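Local coordinates for protein isoprenyl transferase (Campylobacter jejuni, PDB 3UGS) that probably catalyses the condensation of isopentenyl diphosphate with allylic diphosphates to build the polyprenyl chain of undecaprenyl diphosphate, at residues 134-139 / 184-189. Numbering follows the deposited sequence.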
ATOM      1  N   TYR A 134      -5.387  12.638   8.148  1.00 22.03           N
ATOM      2  CA  TYR A 134      -4.512  11.477   8.262  1.00 21.22           C
ATOM      3  C   TYR A 134      -3.815  11.148   6.951  1.00 20.89           C
ATOM      4  O   TYR A 134      -4.381  11.170   5.884  1.00 21.04           O
ATOM      5  CB  TYR A 134      -5.277  10.247   8.741  1.00 21.66           C
ATOM      6  CG  TYR A 134      -4.526   8.978   8.541  1.00 21.80           C
ATOM      7  CD1 TYR A 134      -3.839   8.379   9.596  1.00 22.37           C
ATOM      8  CD2 TYR A 134      -4.449   8.396   7.289  1.00 20.28           C
ATOM      9  CE1 TYR A 134      -3.116   7.208   9.408  1.00 22.61           C
ATOM     10  CE2 TYR A 134      -3.728   7.252   7.092  1.00 21.24           C
ATOM     11  CZ  TYR A 134      -3.065   6.652   8.145  1.00 22.42           C
ATOM     12  OH  TYR A 134      -2.341   5.481   7.917  1.00 24.13           O
ATOM     13  N   GLY A 135      -2.558  10.804   7.066  1.00 20.78           N
ATOM     14  CA  GLY A 135      -1.824  10.234   5.952  1.00 21.46           C
ATOM     15  C   GLY A 135      -0.899   9.148   6.442  1.00 21.42           C
ATOM     16  O   GLY A 135      -0.365   9.245   7.557  1.00 23.44           O
ATOM     17  N   ALA A 136      -0.702   8.130   5.606  1.00 19.83           N
ATOM     18  CA  ALA A 136       0.082   6.922   6.004  1.00 19.63           C
ATOM     19  C   ALA A 136       1.526   7.291   6.171  1.00 18.77           C
ATOM     20  O   ALA A 136       2.198   6.872   7.090  1.00 18.50           O
ATOM     21  CB  ALA A 136      -0.048   5.788   4.995  1.00 19.13           C
ATOM     22  N   ARG A 137       1.994   8.095   5.241  1.00 18.92           N
ATOM     23  CA  ARG A 137       3.401   8.500   5.244  1.00 19.84           C
ATOM     24  C   ARG A 137       3.699   9.293   6.526  1.00 20.21           C
ATOM     25  O   ARG A 137       4.684   9.087   7.195  1.00 21.37           O
ATOM     26  CB  ARG A 137       3.775   9.312   4.002  1.00 20.13           C
ATOM     27  CG  ARG A 137       4.027   8.470   2.760  1.00 19.56           C
ATOM     28  CD  ARG A 137       4.255   9.360   1.542  1.00 19.56           C
ATOM     29  NE  ARG A 137       4.462   8.610   0.284  1.00 19.93           N
ATOM     30  CZ  ARG A 137       5.031   9.126  -0.806  1.00 17.99           C
ATOM     31  NH1 ARG A 137       5.446  10.366  -0.792  1.00 17.75           N
ATOM     32  NH2 ARG A 137       5.166   8.411  -1.913  1.00 18.65           N
ATOM     33  N   ASP A 138       2.790  10.182   6.839  1.00 20.69           N
ATOM     34  CA  ASP A 138       2.856  11.032   8.046  1.00 20.66           C
ATOM     35  C   ASP A 138       2.754  10.164   9.282  1.00 20.82           C
ATOM     36  O   ASP A 138       3.480  10.327  10.221  1.00 21.96           O
ATOM     37  CB  ASP A 138       1.737  12.111   8.008  1.00 23.00           C
ATOM     38  CG  ASP A 138       1.582  12.898   9.335  1.00 24.94           C
ATOM     39  OD1 ASP A 138       2.374  13.803   9.584  1.00 26.20           O
ATOM     40  OD2 ASP A 138       0.625  12.656  10.115  1.00 26.24           O
ATOM     41  N   GLU A 139       1.823   9.221   9.282  1.00 22.16           N
ATOM     42  CA  GLU A 139       1.672   8.293  10.431  1.00 21.27           C
ATOM     43  C   GLU A 139       3.004   7.563  10.662  1.00 21.04           C
ATOM     44  O   GLU A 139       3.555   7.459  11.769  1.00 21.03           O
ATOM     45  CB  GLU A 139       0.567   7.293  10.196  1.00 22.22           C
ATOM     46  CG  GLU A 139       0.198   6.493  11.459  1.00 22.87           C
ATOM     47  CD  GLU A 139      -0.581   5.195  11.164  1.00 24.81           C
ATOM     48  OE1 GLU A 139      -0.712   4.772   9.953  1.00 24.40           O
ATOM     49  OE2 GLU A 139      -1.048   4.572  12.164  1.00 25.26           O
ATOM     50  N   PHE A 184      -3.564   5.697   2.425  1.00 21.89           N
ATOM     51  CA  PHE A 184      -4.409   5.086   3.452  1.00 23.09           C
ATOM     52  C   PHE A 184      -3.788   3.823   4.026  1.00 23.17           C
ATOM     53  O   PHE A 184      -3.748   2.774   3.385  1.00 24.38           O
ATOM     54  CB  PHE A 184      -5.839   4.819   2.936  1.00 23.68           C
ATOM     55  CG  PHE A 184      -6.838   4.495   4.024  1.00 23.74           C
ATOM     56  CD1 PHE A 184      -6.874   5.204   5.210  1.00 24.17           C
ATOM     57  CD2 PHE A 184      -7.758   3.478   3.846  1.00 25.81           C
ATOM     58  CE1 PHE A 184      -7.796   4.889   6.198  1.00 24.17           C
ATOM     59  CE2 PHE A 184      -8.670   3.153   4.827  1.00 24.82           C
ATOM     60  CZ  PHE A 184      -8.693   3.866   6.005  1.00 23.82           C
ATOM     61  N   LEU A 185      -3.308   3.945   5.262  1.00 22.50           N
ATOM     62  CA  LEU A 185      -2.813   2.766   6.023  1.00 20.93           C
ATOM     63  C   LEU A 185      -1.819   1.866   5.246  1.00 21.39           C
ATOM     64  O   LEU A 185      -1.855   0.625   5.250  1.00 21.55           O
ATOM     65  CB  LEU A 185      -3.987   1.896   6.413  1.00 20.89           C
ATOM     66  CG  LEU A 185      -5.063   2.575   7.286  1.00 21.61           C
ATOM     67  CD1 LEU A 185      -6.247   1.628   7.459  1.00 20.10           C
ATOM     68  CD2 LEU A 185      -4.465   3.039   8.625  1.00 20.75           C
ATOM     69  N   LEU A 186      -0.899   2.512   4.579  1.00 20.87           N
ATOM     70  CA  LEU A 186       0.078   1.770   3.735  1.00 19.52           C
ATOM     71  C   LEU A 186       0.860   0.689   4.500  1.00 18.96           C
ATOM     72  O   LEU A 186       1.049  -0.450   4.061  1.00 19.12           O
ATOM     73  CB  LEU A 186       1.016   2.736   3.041  1.00 18.75           C
ATOM     74  CG  LEU A 186       0.286   3.685   2.051  1.00 19.50           C
ATOM     75  CD1 LEU A 186       1.219   4.808   1.526  1.00 19.44           C
ATOM     76  CD2 LEU A 186      -0.347   2.904   0.894  1.00 17.77           C
ATOM     77  N   TRP A 187       1.364   1.075   5.645  1.00 18.76           N
ATOM     78  CA  TRP A 187       2.192   0.151   6.440  1.00 18.32           C
ATOM     79  C   TRP A 187       1.408  -1.094   6.846  1.00 18.24           C
ATOM     80  O   TRP A 187       1.822  -2.247   6.676  1.00 18.02           O
ATOM     81  CB  TRP A 187       2.749   0.844   7.665  1.00 18.86           C
ATOM     82  CG  TRP A 187       3.625  -0.029   8.522  1.00 18.17           C
ATOM     83  CD1 TRP A 187       3.241  -0.994   9.416  1.00 17.81           C
ATOM     84  CD2 TRP A 187       5.077  -0.002   8.582  1.00 18.63           C
ATOM     85  NE1 TRP A 187       4.337  -1.549  10.003  1.00 18.71           N
ATOM     86  CE2 TRP A 187       5.455  -0.974   9.557  1.00 18.25           C
ATOM     87  CE3 TRP A 187       6.063   0.758   7.962  1.00 18.30           C
ATOM     88  CZ2 TRP A 187       6.749  -1.193   9.879  1.00 19.71           C
ATOM     89  CZ3 TRP A 187       7.354   0.516   8.258  1.00 19.01           C
ATOM     90  CH2 TRP A 187       7.705  -0.435   9.218  1.00 20.26           C
ATOM     91  N   GLN A 188       0.242  -0.819   7.376  1.00 18.83           N
ATOM     92  CA  GLN A 188      -0.709  -1.841   7.847  1.00 18.03           C
ATOM     93  C   GLN A 188      -1.189  -2.792   6.716  1.00 18.81           C
ATOM     94  O   GLN A 188      -1.534  -3.964   6.920  1.00 17.10           O
ATOM     95  CB  GLN A 188      -1.886  -1.194   8.528  1.00 17.74           C
ATOM     96  CG  GLN A 188      -1.557  -0.434   9.807  1.00 17.35           C
ATOM     97  CD  GLN A 188      -1.282   1.056   9.519  1.00 17.37           C
ATOM     98  OE1 GLN A 188      -1.045   1.430   8.372  1.00 15.93           O
ATOM     99  NE2 GLN A 188      -1.343   1.907  10.564  1.00 16.39           N
ATOM    100  N   CYS A 189      -1.150  -2.268   5.511  1.00 19.57           N
ATOM    101  CA  CYS A 189      -1.687  -2.974   4.343  1.00 20.86           C
ATOM    102  C   CYS A 189      -0.664  -3.826   3.606  1.00 21.82           C
ATOM    103  O   CYS A 189      -0.934  -4.345   2.536  1.00 23.77           O
ATOM    104  CB  CYS A 189      -2.332  -1.975   3.362  1.00 22.39           C
ATOM    105  SG  CYS A 189      -4.017  -1.429   3.860  1.00 23.58           S
TER
HETATM  106  O   HOH W   1       0.626   3.502   7.393  1.00 22.31           O
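Glu139 OE1 is gripped by Gln188 NE2, by the hydroxyl Tyr134 OH at 2.7 Å and by a water that bridges the two segments. The amide NE2 donates to OE1 almost straight (172°) over 3.0 Å from the syn side, while the phenol meets the oxygen from the other face of the carboxylate, well above its plane. Carboxylate and amide meet tip to tip with their planes only 24° apart; the Gln188 chain, bent at chi2 (93°), brings its amide to this meeting. The water donates to Glu139 OE1 and to Gln188 OE1 and accepts from Trp187 N. Leu165 adds further hydrogen bonds, its N to Glu139 OE2 and its O to Gln188 NE2. Tyr134 OH also accepts a weak bond from Leu185 N, near the plane of the ring, and Leu185 CD2 packs against Tyr134 CZ at 3.9 Å. Beside this polar cluster, Ala136 CB presses on Leu186 CG at 3.6 Å. The contact thus ties strand 126-134 and the following helix 136-149 to the loop before strand 193-197, whose Phe184 stacks on Phe57 of the ligand pocket. Three donors sharing one buried carboxylate oxygen would be expected to favour the ionised form of Glu139.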